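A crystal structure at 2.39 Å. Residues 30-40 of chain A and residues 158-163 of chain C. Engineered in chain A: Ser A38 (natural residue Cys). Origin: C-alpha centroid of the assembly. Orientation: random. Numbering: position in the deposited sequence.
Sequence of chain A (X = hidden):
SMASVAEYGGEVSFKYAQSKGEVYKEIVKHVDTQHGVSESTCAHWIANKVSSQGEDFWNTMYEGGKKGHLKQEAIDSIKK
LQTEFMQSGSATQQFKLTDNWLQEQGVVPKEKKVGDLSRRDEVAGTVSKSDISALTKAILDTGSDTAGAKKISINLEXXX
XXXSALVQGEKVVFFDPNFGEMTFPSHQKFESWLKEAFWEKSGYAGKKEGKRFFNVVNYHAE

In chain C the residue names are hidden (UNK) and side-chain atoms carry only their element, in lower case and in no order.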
# COMPACT_ATOMS: atom_id res chain seq x y z
N HIS A 30 -6.81 0.49 9.97
CA HIS A 30 -8.17 0.31 9.40
C HIS A 30 -8.14 -0.85 8.38
O HIS A 30 -8.87 -1.80 8.54
CB HIS A 30 -8.69 1.62 8.80
CG HIS A 30 -10.01 1.43 8.15
ND1 HIS A 30 -10.16 1.11 6.82
CD2 HIS A 30 -11.25 1.51 8.66
CE1 HIS A 30 -11.45 0.94 6.55
NE2 HIS A 30 -12.13 1.18 7.67
N VAL A 31 -7.25 -0.76 7.40
CA VAL A 31 -7.11 -1.75 6.29
C VAL A 31 -6.74 -3.13 6.86
O VAL A 31 -7.28 -4.11 6.40
CB VAL A 31 -6.09 -1.25 5.26
CG1 VAL A 31 -5.73 -2.34 4.28
CG2 VAL A 31 -6.56 -0.00 4.54
N ASP A 32 -5.89 -3.19 7.87
CA ASP A 32 -5.51 -4.43 8.59
C ASP A 32 -6.77 -5.02 9.25
O ASP A 32 -7.03 -6.19 9.04
CB ASP A 32 -4.40 -4.16 9.60
CG ASP A 32 -3.70 -5.40 10.11
OD1 ASP A 32 -3.23 -6.20 9.28
OD2 ASP A 32 -3.65 -5.57 11.33
N THR A 33 -7.50 -4.24 10.03
CA THR A 33 -8.71 -4.69 10.76
C THR A 33 -9.74 -5.21 9.75
O THR A 33 -10.38 -6.28 10.04
CB THR A 33 -9.32 -3.59 11.63
OG1 THR A 33 -8.40 -3.33 12.67
CG2 THR A 33 -10.65 -3.97 12.25
N GLN A 34 -9.90 -4.49 8.64
CA GLN A 34 -10.91 -4.79 7.60
C GLN A 34 -10.56 -6.11 6.87
O GLN A 34 -11.46 -6.83 6.42
CB GLN A 34 -11.05 -3.61 6.64
CG GLN A 34 -12.44 -3.54 6.06
CD GLN A 34 -13.43 -3.26 7.18
OE1 GLN A 34 -13.25 -2.28 7.92
NE2 GLN A 34 -14.44 -4.13 7.33
N HIS A 35 -9.28 -6.44 6.80
CA HIS A 35 -8.81 -7.73 6.25
C HIS A 35 -9.34 -8.84 7.16
O HIS A 35 -9.86 -9.85 6.63
CB HIS A 35 -7.29 -7.74 6.09
CG HIS A 35 -6.76 -9.01 5.57
ND1 HIS A 35 -5.61 -9.60 6.07
CD2 HIS A 35 -7.26 -9.86 4.65
CE1 HIS A 35 -5.41 -10.75 5.44
NE2 HIS A 35 -6.39 -10.93 4.55
N GLY A 36 -9.21 -8.68 8.48
CA GLY A 36 -9.71 -9.66 9.46
C GLY A 36 -11.19 -9.91 9.27
O GLY A 36 -11.60 -11.12 9.27
N VAL A 37 -11.96 -8.83 9.09
CA VAL A 37 -13.44 -8.92 8.94
C VAL A 37 -13.77 -9.60 7.61
O VAL A 37 -14.69 -10.39 7.59
CB VAL A 37 -14.10 -7.53 9.05
CG1 VAL A 37 -15.60 -7.57 8.74
CG2 VAL A 37 -13.82 -6.89 10.40
N SER A 38 -13.05 -9.26 6.55
CA SER A 38 -13.25 -9.80 5.19
C SER A 38 -12.97 -11.31 5.17
O SER A 38 -13.81 -12.06 4.67
CB SER A 38 -12.41 -9.06 4.20
OG SER A 38 -13.02 -7.80 3.99
N GLU A 39 -11.83 -11.71 5.73
CA GLU A 39 -11.39 -13.12 5.81
C GLU A 39 -12.44 -13.91 6.61
O GLU A 39 -12.95 -14.91 6.07
CB GLU A 39 -10.02 -13.23 6.45
CG GLU A 39 -9.55 -14.68 6.63
CD GLU A 39 -9.05 -15.40 5.40
OE1 GLU A 39 -9.11 -14.79 4.30
OE2 GLU A 39 -8.56 -16.55 5.56
N SER A 40 -12.76 -13.45 7.83
CA SER A 40 -13.72 -14.15 8.71
C SER A 40 -15.08 -14.25 8.00
O SER A 40 -15.69 -15.33 8.05
CB SER A 40 -13.83 -13.46 10.05
OG SER A 40 -14.81 -14.08 10.87
N UNK C 158 1.01 -2.56 0.59
CA UNK C 158 -0.43 -2.60 0.36
C UNK C 158 -1.06 -3.49 1.40
O UNK C 158 -0.36 -4.35 1.98
N UNK C 159 -2.35 -3.29 1.67
CA UNK C 159 -3.08 -4.25 2.51
C UNK C 159 -3.42 -5.55 1.79
O UNK C 159 -3.04 -5.74 0.61
N UNK C 160 -4.17 -6.39 2.48
CA UNK C 160 -4.70 -7.67 1.95
C UNK C 160 -6.23 -7.63 2.00
O UNK C 160 -6.80 -6.97 2.89
o UNK C 160 -2.72 -8.77 2.65
c UNK C 160 -4.14 -8.78 2.74
N UNK C 161 -6.87 -8.29 1.03
CA UNK C 161 -8.34 -8.42 0.98
C UNK C 161 -8.67 -9.88 0.68
O UNK C 161 -7.85 -10.56 0.02
c UNK C 161 -11.30 -7.46 -1.04
c UNK C 161 -12.41 -7.26 0.85
c UNK C 161 -8.92 -7.44 -0.05
n UNK C 161 -12.55 -7.36 -0.48
c UNK C 161 -10.40 -7.41 -0.04
n UNK C 161 -11.12 -7.29 1.13
N UNK C 162 -9.82 -10.33 1.16
CA UNK C 162 -10.39 -11.67 0.90
C UNK C 162 -11.75 -11.48 0.24
O UNK C 162 -12.57 -10.73 0.78
c UNK C 162 -10.50 -12.50 2.17
c UNK C 162 -10.88 -13.94 1.91
o UNK C 162 -9.25 -12.42 2.84
N UNK C 163 -11.96 -12.18 -0.87
CA UNK C 163 -13.28 -12.37 -1.52
C UNK C 163 -13.50 -13.88 -1.65
O UNK C 163 -12.58 -14.66 -1.30
c UNK C 163 -13.33 -11.62 -2.86
c UNK C 163 -12.31 -12.12 -3.86
c UNK C 163 -13.20 -10.12 -2.66
O HOH W 1 -4.74 -5.41 5.42

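Position C158 has backbone atoms and nothing beyond CA, which makes it glycine. Gly C158 touches nothing on the helix.

Position C159 also stops at CA, and here the bare backbone matters. Its CA lies 3.7 Å from CG1 of Val A31, and a CB built in ideal geometry would point toward the helix and fall 2.2 Å from that same CG1, a clash. The residue is Gly C159, and the absent side chain lets the valine methyl pack straight against the main chain.

Position C160 carries one carbon and then one oxygen, unbranched. The carbon, CB, sits over one face of the His A35 ring, 3.5 Å from its centroid and 8° off the normal, a CH-pi contact. One carbon bearing a hydroxyl is serine. The backbone of Ser C160 is engaged as well: its O lies 3.3 Å from CB of His A35, and its N donates to the O of water 1 at 3.2 Å, which gives a weak hydrogen bond to O of Val A31 at 3.0 Å.

Position C161 has one carbon followed by a five-membered ring of three carbons and two nitrogens, an imidazole. Its CA-to-CB bond points away from the helix, yet the ring reaches back and presents its edge to OG of Ser A38. This is histidine; CE1 of His C161 lies 3.2 Å from that OG. Ser A38 is an engineered residue, and its OG donates to O of Gln A34 at 3.0 Å, within its own helix.

Position C162 shows one carbon carrying an oxygen and a carbon, a branch at CB that points toward the helix. The oxygen meets OE1 of Glu A39. A beta-branched hydroxyl side chain is threonine, and OG1 of Thr C162 donates to Glu A39 OE1 at 2.8 Å.

Position C163 has one carbon carrying two carbons, with no polar atom, and points away from the helix. It is valine; Val C163 makes no contact here.

The contact works by running strand beside helix at 18°, nearly parallel, with axes 7.0 Å apart at their closest. Val A31, His A35 and Glu A39 are spaced four apart and meet Gly C159, Ser C160 and Thr C162 in turn. Close packing at the glycine gives way to a ring covered by a CB, then to one direct hydrogen bond. The cost is NE2 of His A35, buried without a polar partner in the model.

Chain C, residues 158-163: GGSHTV
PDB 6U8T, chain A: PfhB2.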